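Local coordinates for hydroxyglutarate synthase (Oryza sativa, PDB 6W1K), which catalyses the oxygen-dependent decarboxylation and hydroxylation of 2-oxoadipate to D-2-hydroxyglutarate, an iron(II)-dependent step of plant lysine catabolism, at residues G83-E88 with W101-T106; F21-I26 with G117-I122; D247-T252 with E259-S264; P168-F173 with F251-G256. All blocks are in the same frame, centred on the assembly; numbering follows the deposited sequence.

Contact 1: G83-E88 with W101-T106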
loop_
_atom_site.group_PDB
_atom_site.type_symbol
_atom_site.label_atom_id
_atom_site.label_comp_id
_atom_site.label_asym_id
_atom_site.label_seq_id
_atom_site.Cartn_x
_atom_site.Cartn_y
_atom_site.Cartn_z
ATOM N N GLY A 83 15.693 9.491 0.232
ATOM C CA GLY A 83 15.555 10.164 1.506
ATOM C C GLY A 83 14.539 9.563 2.461
ATOM O O GLY A 83 14.326 10.117 3.551
ATOM N N TYR A 84 13.933 8.438 2.116
ATOM C CA TYR A 84 13.054 7.764 3.059
ATOM C C TYR A 84 13.862 7.072 4.160
ATOM O O TYR A 84 15.022 6.695 3.987
ATOM C CB TYR A 84 12.164 6.745 2.367
ATOM C CG TYR A 84 10.960 7.336 1.691
ATOM C CD1 TYR A 84 11.105 8.097 0.544
ATOM C CD2 TYR A 84 9.681 7.171 2.230
ATOM C CE1 TYR A 84 10.002 8.651 -0.075
ATOM C CE2 TYR A 84 8.580 7.723 1.628
ATOM C CZ TYR A 84 8.746 8.449 0.458
ATOM O OH TYR A 84 7.654 9.021 -0.155
ATOM N N VAL A 85 13.213 6.934 5.310
ATOM C CA VAL A 85 13.837 6.476 6.546
ATOM C C VAL A 85 13.079 5.234 6.990
ATOM O O VAL A 85 11.866 5.299 7.192
ATOM C CB VAL A 85 13.771 7.561 7.639
ATOM C CG1 VAL A 85 14.380 7.124 8.981
ATOM C CG2 VAL A 85 14.493 8.843 7.163
ATOM N N PRO A 86 13.756 4.106 7.206
ATOM C CA PRO A 86 13.048 2.923 7.718
ATOM C C PRO A 86 12.566 3.121 9.150
ATOM O O PRO A 86 13.242 3.705 10.005
ATOM C CB PRO A 86 14.099 1.802 7.612
ATOM C CG PRO A 86 15.399 2.485 7.654
ATOM C CD PRO A 86 15.183 3.832 6.963
ATOM N N ARG A 87 11.366 2.629 9.401
ATOM C CA ARG A 87 10.751 2.755 10.711
ATOM C C ARG A 87 10.487 1.371 11.308
ATOM O O ARG A 87 11.401 0.546 11.360
ATOM C CB ARG A 87 9.499 3.616 10.586
ATOM C CG ARG A 87 9.828 5.014 9.961
ATOM C CD ARG A 87 10.602 5.957 10.959
ATOM N NE ARG A 87 9.727 6.293 12.071
ATOM C CZ ARG A 87 8.949 7.372 12.143
ATOM N NH1 ARG A 87 8.965 8.282 11.192
ATOM N NH2 ARG A 87 8.157 7.552 13.183
ATOM N N GLU A 88 9.267 1.112 11.762
ATOM C CA GLU A 88 8.969 -0.079 12.561
ATOM C C GLU A 88 8.757 -1.314 11.674
ATOM O O GLU A 88 8.262 -1.229 10.545
ATOM C CB GLU A 88 7.729 0.147 13.420
ATOM C CG GLU A 88 7.637 1.557 14.053
ATOM C CD GLU A 88 8.917 1.983 14.771
ATOM O OE1 GLU A 88 9.505 1.126 15.473
ATOM O OE2 GLU A 88 9.327 3.172 14.630
ATOM N N TRP A 101 7.805 -0.188 7.346
ATOM C CA TRP A 101 7.337 1.039 6.729
ATOM C C TRP A 101 8.438 2.092 6.788
ATOM O O TRP A 101 9.410 1.972 7.541
ATOM C CB TRP A 101 6.044 1.517 7.372
ATOM C CG TRP A 101 6.105 2.149 8.712
ATOM C CD1 TRP A 101 6.108 1.529 9.940
ATOM C CD2 TRP A 101 6.096 3.557 8.977
ATOM N NE1 TRP A 101 6.082 2.471 10.950
ATOM C CE2 TRP A 101 6.101 3.723 10.382
ATOM C CE3 TRP A 101 6.084 4.692 8.156
ATOM C CZ2 TRP A 101 6.091 4.984 10.993
ATOM C CZ3 TRP A 101 6.054 5.961 8.774
ATOM C CH2 TRP A 101 6.056 6.089 10.172
ATOM N N PHE A 102 8.288 3.085 5.919
ATOM C CA PHE A 102 9.307 4.093 5.626
ATOM C C PHE A 102 8.626 5.460 5.636
ATOM O O PHE A 102 7.571 5.639 5.031
ATOM C CB PHE A 102 9.977 3.846 4.270
ATOM C CG PHE A 102 10.638 2.493 4.149
ATOM C CD1 PHE A 102 9.880 1.359 3.970
ATOM C CD2 PHE A 102 12.002 2.371 4.252
ATOM C CE1 PHE A 102 10.507 0.126 3.909
ATOM C CE2 PHE A 102 12.642 1.155 4.187
ATOM C CZ PHE A 102 11.907 0.023 4.013
ATOM N N SER A 103 9.234 6.425 6.355
ATOM C CA SER A 103 8.708 7.776 6.403
ATOM C C SER A 103 9.485 8.645 5.421
ATOM O O SER A 103 10.702 8.487 5.272
ATOM C CB SER A 103 8.833 8.384 7.804
ATOM O OG SER A 103 10.152 8.243 8.244
ATOM N N PRO A 104 8.823 9.606 4.799
ATOM C CA PRO A 104 9.449 10.337 3.683
ATOM C C PRO A 104 10.445 11.378 4.153
ATOM O O PRO A 104 10.438 11.802 5.309
ATOM C CB PRO A 104 8.253 10.990 2.961
ATOM C CG PRO A 104 7.182 11.075 3.978
ATOM C CD PRO A 104 7.404 9.955 4.999
ATOM N N PRO A 105 11.316 11.841 3.259
ATOM C CA PRO A 105 12.122 13.024 3.570
ATOM C C PRO A 105 11.212 14.229 3.824
ATOM O O PRO A 105 10.061 14.257 3.390
ATOM C CB PRO A 105 12.968 13.217 2.317
ATOM C CG PRO A 105 12.099 12.679 1.189
ATOM C CD PRO A 105 11.339 11.506 1.821
ATOM N N THR A 106 11.749 15.236 4.515
ATOM C CA THR A 106 11.018 16.492 4.696
ATOM C C THR A 106 10.739 17.080 3.316
ATOM O O THR A 106 11.626 17.093 2.455
ATOM C CB THR A 106 11.801 17.468 5.556
ATOM O OG1 THR A 106 11.998 16.886 6.850
ATOM C CG2 THR A 106 11.061 18.834 5.691
#
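Val85 and Ser103 face each other as an antiparallel hydrogen-bonded pair, followed by Pro86 and Phe102 as a non-hydrogen-bonded one, with the two short strand segments at 129° between their N-to-C directions. Val85 N donates to Ser103 O at 3.0 Å, Ser103 N answers to Val85 O, and two residues on Arg87 N meets Trp101 O at 2.8 Å. Proline suits position 86, where no N-H is needed across the pair; its CB rests 3.8 Å from Phe102 CE2. Arg87 lies over one face of the Trp101 indole, whose CG is set between the backbone N and the carbonyl carbon (chi1 75°). Arg87 CB stands 3.6 Å from the centroid of the five-membered ring, a CH-pi contact, and the bent chain folds the guanidinium back so that Trp101 CH2 sits over its centre, the planes 43° apart. Arg87 NH1 donates to Ser103 OG at 3.2 Å, close to the guanidinium plane, a bond that, with the indole face, would limit turning of the guanidinium. An alanine in place of Trp101 would probably leave the methylenes of Arg87 without the surface they lie on and its guanidinium freer to turn. At the other end, Pro104 CA lies 3.6 Å from the Tyr84 ring centroid, and Pro105 CD covers the same face; the phenol OH hydrogen-bonds to Pro120 O. Gly83, with positive phi, closes helix 72-81 as the C-prime residue of a Schellman motif. Strand 57-65, helix 72-81, hairpin 85-92/97-103 and strand 121-127 follow a beta-alpha-beta-beta-beta order consistent with a vicinal-oxygen-chelate (glyoxalase-type) module.

Contact 2: F21-I26 with G117-I122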
loop_
_atom_site.group_PDB
_atom_site.type_symbol
_atom_site.label_atom_id
_atom_site.label_comp_id
_atom_site.label_asym_id
_atom_site.label_seq_id
_atom_site.Cartn_x
_atom_site.Cartn_y
_atom_site.Cartn_z
ATOM N N PHE A 21 12.374 14.353 -9.591
ATOM C CA PHE A 21 12.495 13.062 -10.261
ATOM C C PHE A 21 11.753 11.973 -9.488
ATOM O O PHE A 21 11.008 11.172 -10.080
ATOM C CB PHE A 21 13.977 12.726 -10.453
ATOM C CG PHE A 21 14.196 11.387 -11.066
ATOM C CD1 PHE A 21 13.770 11.145 -12.348
ATOM C CD2 PHE A 21 14.765 10.359 -10.343
ATOM C CE1 PHE A 21 13.921 9.884 -12.911
ATOM C CE2 PHE A 21 14.925 9.096 -10.896
ATOM C CZ PHE A 21 14.484 8.857 -12.170
ATOM N N PHE A 22 11.891 11.956 -8.157
ATOM C CA PHE A 22 11.176 10.966 -7.358
ATOM C C PHE A 22 9.678 11.042 -7.593
ATOM O O PHE A 22 9.013 10.006 -7.739
ATOM C CB PHE A 22 11.464 11.150 -5.873
ATOM C CG PHE A 22 10.671 10.209 -4.984
ATOM C CD1 PHE A 22 11.068 8.902 -4.832
ATOM C CD2 PHE A 22 9.529 10.634 -4.326
ATOM C CE1 PHE A 22 10.355 8.028 -4.015
ATOM C CE2 PHE A 22 8.805 9.762 -3.525
ATOM C CZ PHE A 22 9.224 8.469 -3.370
ATOM N N ARG A 23 9.135 12.251 -7.691
ATOM C CA ARG A 23 7.699 12.378 -7.918
ATOM C C ARG A 23 7.275 11.889 -9.301
ATOM O O ARG A 23 6.163 11.360 -9.439
ATOM C CB ARG A 23 7.262 13.820 -7.705
ATOM C CG ARG A 23 7.378 14.229 -6.233
ATOM C CD ARG A 23 7.056 15.676 -6.030
ATOM N NE ARG A 23 7.264 16.131 -4.650
ATOM C CZ ARG A 23 6.335 16.092 -3.682
ATOM N NH1 ARG A 23 5.129 15.566 -3.925
ATOM N NH2 ARG A 23 6.612 16.561 -2.461
ATOM N N THR A 24 8.108 12.040 -10.336
ATOM C CA THR A 24 7.717 11.449 -11.629
ATOM C C THR A 24 7.688 9.927 -11.540
ATOM O O THR A 24 6.916 9.283 -12.262
ATOM C CB THR A 24 8.644 11.853 -12.787
ATOM O OG1 THR A 24 9.927 11.216 -12.647
ATOM C CG2 THR A 24 8.771 13.356 -12.885
ATOM N N VAL A 25 8.531 9.322 -10.685
ATOM C CA VAL A 25 8.537 7.871 -10.569
ATOM C C VAL A 25 7.255 7.387 -9.890
ATOM O O VAL A 25 6.608 6.428 -10.349
ATOM C CB VAL A 25 9.794 7.386 -9.811
ATOM C CG1 VAL A 25 9.729 5.856 -9.585
ATOM C CG2 VAL A 25 11.100 7.694 -10.566
ATOM N N ILE A 26 6.881 8.007 -8.774
ATOM C CA ILE A 26 5.702 7.509 -8.074
ATOM C C ILE A 26 4.471 7.857 -8.885
ATOM O O ILE A 26 3.456 7.160 -8.790
ATOM C CB ILE A 26 5.593 7.988 -6.606
ATOM C CG1 ILE A 26 5.682 9.499 -6.446
ATOM C CG2 ILE A 26 6.659 7.286 -5.788
ATOM C CD1 ILE A 26 5.180 10.009 -5.080
ATOM N N GLY A 117 1.631 16.209 -3.795
ATOM C CA GLY A 117 1.291 16.735 -2.497
ATOM C C GLY A 117 2.290 16.235 -1.483
ATOM O O GLY A 117 3.431 15.905 -1.823
ATOM N N PRO A 118 1.888 16.161 -0.219
ATOM C CA PRO A 118 2.802 15.624 0.798
ATOM C C PRO A 118 3.205 14.209 0.402
ATOM O O PRO A 118 2.371 13.398 0.012
ATOM C CB PRO A 118 1.978 15.667 2.089
ATOM C CG PRO A 118 0.565 15.858 1.669
ATOM C CD PRO A 118 0.604 16.594 0.356
ATOM N N LEU A 119 4.493 13.933 0.461
ATOM C CA LEU A 119 4.979 12.643 -0.003
ATOM C C LEU A 119 4.414 11.519 0.857
ATOM O O LEU A 119 4.293 11.670 2.085
ATOM C CB LEU A 119 6.498 12.596 0.043
ATOM C CG LEU A 119 7.273 13.330 -1.040
ATOM C CD1 LEU A 119 8.743 13.262 -0.626
ATOM C CD2 LEU A 119 7.031 12.794 -2.454
ATOM N N PRO A 120 4.061 10.386 0.257
ATOM C CA PRO A 120 3.439 9.310 1.034
ATOM C C PRO A 120 4.472 8.489 1.793
ATOM O O PRO A 120 5.639 8.389 1.399
ATOM C CB PRO A 120 2.741 8.471 -0.041
ATOM C CG PRO A 120 3.643 8.611 -1.280
ATOM C CD PRO A 120 4.096 10.085 -1.199
ATOM N N ARG A 121 4.030 7.971 2.939
ATOM C CA ARG A 121 4.734 6.883 3.594
ATOM C C ARG A 121 4.733 5.682 2.659
ATOM O O ARG A 121 3.941 5.598 1.717
ATOM C CB ARG A 121 4.087 6.534 4.943
ATOM C CG ARG A 121 3.956 7.709 5.939
ATOM C CD ARG A 121 2.947 7.301 6.995
ATOM N NE ARG A 121 2.588 8.334 7.950
ATOM C CZ ARG A 121 1.696 9.293 7.733
ATOM N NH1 ARG A 121 1.055 9.364 6.562
ATOM N NH2 ARG A 121 1.446 10.168 8.681
ATOM N N ILE A 122 5.650 4.748 2.902
ATOM C CA ILE A 122 5.715 3.521 2.120
ATOM C C ILE A 122 5.637 2.326 3.064
ATOM O O ILE A 122 6.344 2.277 4.066
ATOM C CB ILE A 122 6.996 3.436 1.253
ATOM C CG1 ILE A 122 7.216 4.705 0.433
ATOM C CG2 ILE A 122 6.897 2.213 0.349
ATOM C CD1 ILE A 122 6.315 4.867 -0.719
#
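Leu119 and Arg23 bury the most surface here, the leucine lying over one face of the arginine's guanidinium. Leu119 CD2 stands above the centre of that flat group, 3.6 Å from Arg23 CZ, so an apolar methyl covers one face of the guanidinium and leaves the N-H groups of Arg23 to bond at the edge. Arg23 is well chosen for such a place: its chain runs extended from CG to NE, long enough to carry the charge from the helix to the loop. There Arg23 NH1 donates to Gly117 O at 2.7 Å, nearly straight at 164° and lying in both the guanidinium and the carbonyl planes; Arg23 NH2 adds a weak bond to the same oxygen at 3.3 Å. Asp19, one turn earlier, forms a salt bridge with Arg23 NE and would be expected to offset the buried charge, while Val115 O takes a further bond from Arg23 NH1. Through these residues helix 16-36 is fastened to the loop that leads into strand 121-127, the strand that would end a glyoxalase-type beta-alpha-beta-beta-beta module. Leu119 CD2 also reaches the edge of the Phe22 ring, 3.7 Å from Phe22 CE2 and close to the ring plane. Phe22 CG is anti to its backbone N (chi1 176°), and the ring lies edge-on to the leucine methyl, a flat apolar group suited to this buried place. Ile26, a turn further along the helix, meets Pro120 tip to tip, with Ile26 CD1 4.0 Å from Pro120 CD. The proline's side chain is in turn about 5 Å from that of His59, an iron ligand.

Contact 3: D247-T252 with E259-S264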
loop_
_atom_site.group_PDB
_atom_site.type_symbol
_atom_site.label_atom_id
_atom_site.label_comp_id
_atom_site.label_asym_id
_atom_site.label_seq_id
_atom_site.Cartn_x
_atom_site.Cartn_y
_atom_site.Cartn_z
ATOM N N ASP A 247 -10.334 -4.889 -7.005
ATOM C CA ASP A 247 -10.823 -5.202 -8.333
ATOM C C ASP A 247 -10.301 -6.563 -8.792
ATOM O O ASP A 247 -9.276 -7.064 -8.324
ATOM C CB ASP A 247 -10.401 -4.129 -9.333
ATOM C CG ASP A 247 -11.288 -2.891 -9.262
ATOM O OD1 ASP A 247 -12.511 -3.025 -9.036
ATOM O OD2 ASP A 247 -10.760 -1.773 -9.419
ATOM N N SER A 248 -11.047 -7.169 -9.704
ATOM C CA SER A 248 -10.615 -8.387 -10.381
ATOM C C SER A 248 -10.423 -8.140 -11.869
ATOM O O SER A 248 -11.037 -7.250 -12.462
ATOM C CB SER A 248 -11.641 -9.510 -10.174
ATOM O OG SER A 248 -11.678 -9.893 -8.812
ATOM N N ALA A 249 -9.600 -8.988 -12.482
ATOM C CA ALA A 249 -9.288 -8.872 -13.898
ATOM C C ALA A 249 -9.145 -10.259 -14.495
ATOM O O ALA A 249 -8.837 -11.223 -13.790
ATOM C CB ALA A 249 -7.987 -8.101 -14.149
ATOM N N LEU A 250 -9.383 -10.352 -15.796
ATOM C CA LEU A 250 -9.098 -11.580 -16.523
ATOM C C LEU A 250 -7.616 -11.596 -16.864
ATOM O O LEU A 250 -7.049 -10.581 -17.287
ATOM C CB LEU A 250 -9.946 -11.681 -17.794
ATOM C CG LEU A 250 -11.454 -11.810 -17.552
ATOM C CD1 LEU A 250 -12.201 -11.771 -18.870
ATOM C CD2 LEU A 250 -11.777 -13.105 -16.781
ATOM N N PHE A 251 -6.985 -12.742 -16.655
ATOM C CA PHE A 251 -5.563 -12.914 -16.929
ATOM C C PHE A 251 -5.381 -14.165 -17.777
ATOM O O PHE A 251 -5.909 -15.229 -17.445
ATOM C CB PHE A 251 -4.801 -12.977 -15.599
ATOM C CG PHE A 251 -3.308 -12.939 -15.739
ATOM C CD1 PHE A 251 -2.638 -11.743 -15.911
ATOM C CD2 PHE A 251 -2.562 -14.123 -15.669
ATOM C CE1 PHE A 251 -1.248 -11.733 -16.034
ATOM C CE2 PHE A 251 -1.183 -14.120 -15.768
ATOM C CZ PHE A 251 -0.523 -12.933 -15.961
ATOM N N THR A 252 -4.638 -14.045 -18.869
ATOM C CA THR A 252 -4.285 -15.220 -19.664
ATOM C C THR A 252 -2.938 -15.759 -19.184
ATOM O O THR A 252 -1.892 -15.136 -19.381
ATOM C CB THR A 252 -4.290 -14.879 -21.152
ATOM O OG1 THR A 252 -5.629 -14.499 -21.504
ATOM C CG2 THR A 252 -3.900 -16.109 -22.014
ATOM N N GLU A 259 -8.267 -16.889 -16.655
ATOM C CA GLU A 259 -8.971 -17.023 -15.386
ATOM C C GLU A 259 -8.889 -15.712 -14.628
ATOM O O GLU A 259 -8.052 -14.854 -14.919
ATOM C CB GLU A 259 -8.392 -18.165 -14.540
ATOM C CG GLU A 259 -9.175 -19.454 -14.721
ATOM C CD GLU A 259 -10.573 -19.342 -14.097
ATOM O OE1 GLU A 259 -10.766 -18.526 -13.148
ATOM O OE2 GLU A 259 -11.480 -20.033 -14.588
ATOM N N SER A 260 -9.762 -15.574 -13.630
ATOM C CA SER A 260 -9.852 -14.329 -12.866
ATOM C C SER A 260 -8.707 -14.224 -11.866
ATOM O O SER A 260 -8.350 -15.205 -11.215
ATOM C CB SER A 260 -11.200 -14.265 -12.141
ATOM O OG SER A 260 -11.359 -13.028 -11.472
ATOM N N ILE A 261 -8.146 -13.021 -11.721
ATOM C CA ILE A 261 -7.124 -12.775 -10.709
ATOM C C ILE A 261 -7.481 -11.489 -9.938
ATOM O O ILE A 261 -8.135 -10.591 -10.478
ATOM C CB ILE A 261 -5.703 -12.588 -11.313
ATOM C CG1 ILE A 261 -5.682 -11.396 -12.272
ATOM C CG2 ILE A 261 -5.180 -13.830 -11.984
ATOM C CD1 ILE A 261 -4.321 -10.793 -12.559
ATOM N N PRO A 262 -6.953 -11.348 -8.730
ATOM C CA PRO A 262 -7.065 -10.058 -8.026
ATOM C C PRO A 262 -6.047 -9.028 -8.511
ATOM O O PRO A 262 -4.881 -9.334 -8.763
ATOM C CB PRO A 262 -6.797 -10.441 -6.562
ATOM C CG PRO A 262 -5.844 -11.616 -6.664
ATOM C CD PRO A 262 -6.332 -12.390 -7.890
ATOM N N ARG A 263 -6.524 -7.796 -8.681
ATOM C CA ARG A 263 -5.631 -6.656 -8.852
ATOM C C ARG A 263 -5.557 -5.931 -7.502
ATOM O O ARG A 263 -5.412 -6.578 -6.450
ATOM C CB ARG A 263 -6.098 -5.768 -10.006
ATOM C CG ARG A 263 -5.987 -6.450 -11.397
ATOM C CD ARG A 263 -4.552 -6.774 -11.750
ATOM N NE ARG A 263 -4.311 -6.942 -13.173
ATOM C CZ ARG A 263 -3.178 -7.420 -13.679
ATOM N NH1 ARG A 263 -2.191 -7.800 -12.868
ATOM N NH2 ARG A 263 -3.032 -7.530 -14.990
ATOM N N SER A 264 -5.630 -4.614 -7.510
ATOM C CA SER A 264 -5.340 -3.817 -6.324
ATOM C C SER A 264 -6.619 -3.195 -5.791
ATOM O O SER A 264 -7.717 -3.404 -6.309
ATOM C CB SER A 264 -4.296 -2.760 -6.655
ATOM O OG SER A 264 -3.093 -3.394 -7.049
HETATM O O HOH W 1 -9.250 -1.106 -7.273
HETATM O O HOH W 2 -10.534 -12.684 -8.942
HETATM O O HOH W 3 -5.042 -8.851 -16.514
#
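Ile261 N donates to Ala249 O at 2.8 Å, nearly along the C=O axis, and Ala249 N returns a bond to Ile261 O. The same exchange recurs between Phe251 and Glu259, and the ladder is prolonged past the strand by Arg263 N, which donates to Asp247 O at 2.9 Å. On the face that carries Ala249, Phe251 and Ile261, the isoleucine does most of the packing. Its CG2 lies 3.7 Å from Phe251 CB, and CG1, between the backbone N and the carbonyl carbon (chi1 60°), leads to a CD1 that is 3.9 Å from Phe251 CD1. The two strands make an antiparallel beta hairpin, 248-252 with 258-271, and the second strand runs on through a break to Tyr265, which binds 2-oxoadipate, and to Glu267, a metal ligand. An alanine at Ile261 would probably open a gap against Phe251 and leave its ring less firmly placed. Small Ala249 lets Arg263 pass, Ala249 CB lying 3.8 Å from Arg263 CG. The arginine's NH1 is held by Asn189, whereas its NH2 is joined only weakly to a water that donates to Leu250 O. Ser248 and Ser260, on the other face, are exposed, and hydroxyls suit them there: one water lies 3.0 Å from Ser248 OG and 2.7 Å from Ser260 OG, linking the two strands.

Contact 4: P168-F173 with F251-G256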
loop_
_atom_site.group_PDB
_atom_site.type_symbol
_atom_site.label_atom_id
_atom_site.label_comp_id
_atom_site.label_asym_id
_atom_site.label_seq_id
_atom_site.Cartn_x
_atom_site.Cartn_y
_atom_site.Cartn_z
ATOM N N PRO A 168 3.100 -16.677 -15.294
ATOM C CA PRO A 168 2.810 -17.942 -14.597
ATOM C C PRO A 168 1.839 -18.821 -15.361
ATOM O O PRO A 168 1.037 -18.345 -16.171
ATOM C CB PRO A 168 2.177 -17.488 -13.281
ATOM C CG PRO A 168 2.211 -16.004 -13.286
ATOM C CD PRO A 168 2.512 -15.503 -14.633
ATOM N N ILE A 169 1.950 -20.149 -15.121
ATOM C CA ILE A 169 0.948 -21.096 -15.588
ATOM C C ILE A 169 -0.124 -21.197 -14.516
ATOM O O ILE A 169 0.140 -21.044 -13.318
ATOM C CB ILE A 169 1.536 -22.485 -15.927
ATOM C CG1 ILE A 169 2.070 -23.145 -14.661
ATOM C CG2 ILE A 169 2.651 -22.337 -16.960
ATOM C CD1 ILE A 169 2.734 -24.456 -14.891
ATOM N N TYR A 170 -1.344 -21.485 -14.961
ATOM C CA TYR A 170 -2.492 -21.439 -14.063
ATOM C C TYR A 170 -2.341 -22.450 -12.931
ATOM O O TYR A 170 -2.687 -22.159 -11.784
ATOM C CB TYR A 170 -3.789 -21.713 -14.852
ATOM C CG TYR A 170 -5.034 -21.573 -13.983
ATOM C CD1 TYR A 170 -5.208 -20.454 -13.205
ATOM C CD2 TYR A 170 -6.019 -22.563 -13.932
ATOM C CE1 TYR A 170 -6.324 -20.309 -12.375
ATOM C CE2 TYR A 170 -7.149 -22.413 -13.115
ATOM C CZ TYR A 170 -7.288 -21.288 -12.333
ATOM O OH TYR A 170 -8.399 -21.130 -11.522
ATOM N N SER A 171 -1.853 -23.653 -13.245
ATOM C CA SER A 171 -1.701 -24.685 -12.227
ATOM C C SER A 171 -0.865 -24.174 -11.060
ATOM O O SER A 171 -1.149 -24.482 -9.898
ATOM C CB SER A 171 -1.052 -25.930 -12.820
ATOM O OG SER A 171 0.205 -25.629 -13.393
ATOM N N ASP A 172 0.163 -23.387 -11.343
ATOM C CA ASP A 172 1.001 -22.897 -10.254
ATOM C C ASP A 172 0.251 -21.865 -9.418
ATOM O O ASP A 172 0.369 -21.842 -8.185
ATOM C CB ASP A 172 2.291 -22.299 -10.800
ATOM C CG ASP A 172 3.298 -23.353 -11.308
ATOM O OD1 ASP A 172 3.168 -24.543 -10.955
ATOM O OD2 ASP A 172 4.240 -22.956 -12.045
ATOM N N PHE A 173 -0.473 -20.965 -10.086
ATOM C CA PHE A 173 -1.334 -20.010 -9.395
ATOM C C PHE A 173 -2.339 -20.744 -8.514
ATOM O O PHE A 173 -2.563 -20.364 -7.363
ATOM C CB PHE A 173 -2.033 -19.136 -10.436
ATOM C CG PHE A 173 -2.984 -18.111 -9.863
ATOM C CD1 PHE A 173 -4.335 -18.337 -9.856
ATOM C CD2 PHE A 173 -2.513 -16.909 -9.377
ATOM C CE1 PHE A 173 -5.217 -17.372 -9.345
ATOM C CE2 PHE A 173 -3.378 -15.950 -8.893
ATOM C CZ PHE A 173 -4.727 -16.185 -8.863
ATOM N N PHE A 251 -6.985 -12.742 -16.655
ATOM C CA PHE A 251 -5.563 -12.914 -16.929
ATOM C C PHE A 251 -5.381 -14.165 -17.777
ATOM O O PHE A 251 -5.909 -15.229 -17.445
ATOM C CB PHE A 251 -4.801 -12.977 -15.599
ATOM C CG PHE A 251 -3.308 -12.939 -15.739
ATOM C CD1 PHE A 251 -2.638 -11.743 -15.911
ATOM C CD2 PHE A 251 -2.562 -14.123 -15.669
ATOM C CE1 PHE A 251 -1.248 -11.733 -16.034
ATOM C CE2 PHE A 251 -1.183 -14.120 -15.768
ATOM C CZ PHE A 251 -0.523 -12.933 -15.961
ATOM N N THR A 252 -4.638 -14.045 -18.869
ATOM C CA THR A 252 -4.285 -15.220 -19.664
ATOM C C THR A 252 -2.938 -15.759 -19.184
ATOM O O THR A 252 -1.892 -15.136 -19.381
ATOM C CB THR A 252 -4.290 -14.879 -21.152
ATOM O OG1 THR A 252 -5.629 -14.499 -21.504
ATOM C CG2 THR A 252 -3.900 -16.109 -22.014
ATOM N N PHE A 253 -2.973 -16.911 -18.535
ATOM C CA PHE A 253 -1.776 -17.574 -18.059
ATOM C C PHE A 253 -0.977 -18.187 -19.218
ATOM O O PHE A 253 -1.456 -18.341 -20.352
ATOM C CB PHE A 253 -2.173 -18.624 -17.012
ATOM C CG PHE A 253 -2.731 -18.008 -15.763
ATOM C CD1 PHE A 253 -4.078 -17.654 -15.680
ATOM C CD2 PHE A 253 -1.910 -17.761 -14.674
ATOM C CE1 PHE A 253 -4.586 -17.082 -14.540
ATOM C CE2 PHE A 253 -2.421 -17.172 -13.525
ATOM C CZ PHE A 253 -3.747 -16.833 -13.463
ATOM N N ALA A 254 0.268 -18.548 -18.902
ATOM C CA ALA A 254 1.218 -18.973 -19.913
ATOM C C ALA A 254 0.803 -20.253 -20.606
ATOM O O ALA A 254 1.270 -20.507 -21.721
ATOM C CB ALA A 254 2.606 -19.165 -19.306
ATOM N N ASP A 255 -0.012 -21.094 -19.968
ATOM C CA ASP A 255 -0.485 -22.319 -20.607
ATOM C C ASP A 255 -1.771 -22.100 -21.398
ATOM O O ASP A 255 -2.430 -23.076 -21.762
ATOM C CB ASP A 255 -0.687 -23.439 -19.566
ATOM C CG ASP A 255 -1.369 -22.969 -18.265
ATOM O OD1 ASP A 255 -1.691 -21.774 -18.070
ATOM O OD2 ASP A 255 -1.566 -23.837 -17.395
ATOM N N GLY A 256 -2.157 -20.835 -21.636
ATOM C CA GLY A 256 -3.300 -20.509 -22.464
ATOM C C GLY A 256 -4.607 -20.309 -21.718
ATOM O O GLY A 256 -5.579 -19.811 -22.312
HETATM O O HOH W 4 -2.464 -25.441 -15.745
#
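Pro168 and Ala254 bring the start of helix 170-179 against a type I beta turn, Phe253 to Gly256, that follows strand 248-252. The backbone bond is nearly straight: Ala254 N donates to Pro168 O at 2.8 Å with 176° at the hydrogen. Aromatic packing centres on Phe253, the residue most buried here. Tyr170 CD1 lies above one face of the Phe253 ring, toward the rim and 3.7 Å from Phe253 CE1; the planes, 55° apart, meet obliquely, and Phe251 CD2 stands over the centre of the opposite face. Phe253 CZ lies over one face of Phe173, 3.9 Å from Phe173 CG; these large aromatic rings suit the helix-turn boundary, which Val188 also lines. Aliphatic contact is slighter, Ile169 CG2 touching Ala254 CB. The charged interaction is N-terminal: Ile169 holds the N-cap position but has no polar side chain, and Asp255, with CG between its backbone N and carbonyl carbon (chi1 43°), supplies a carboxylate. Tyr170 N donates to Asp255 OD1 at 3.1 Å, on the syn side but tilted out of the carboxylate plane; a negative group here would probably interact favourably with the helix N-terminus. A water donates to Asp255 OD2 and weakly accepts from Ser171 N.

How the contacts relate
Contact 2 is fully buried, contacts 1 and 4 partly so, and contact 3 lies at the surface. Contacts 1 and 2 touch, since strands 97-103 and 121-127 are neighbours in the sheet, and Phe102 N reaches Ile122 O at 2.8 Å. Contacts 3 and 4 share Phe251 and Thr252; Ile261 packs on both Phe253 and Phe173. All four reach the same sheet, with contact 1 on the opposite side of the chain's centre from contacts 3 and 4. Contact 1 combines its backbone ladder with aromatic, CH-pi and arginine packing, contact 3 with water bridges at the surface, whereas contacts 2 and 4 fasten helices to loops with one charged side chain each beside apolar packing.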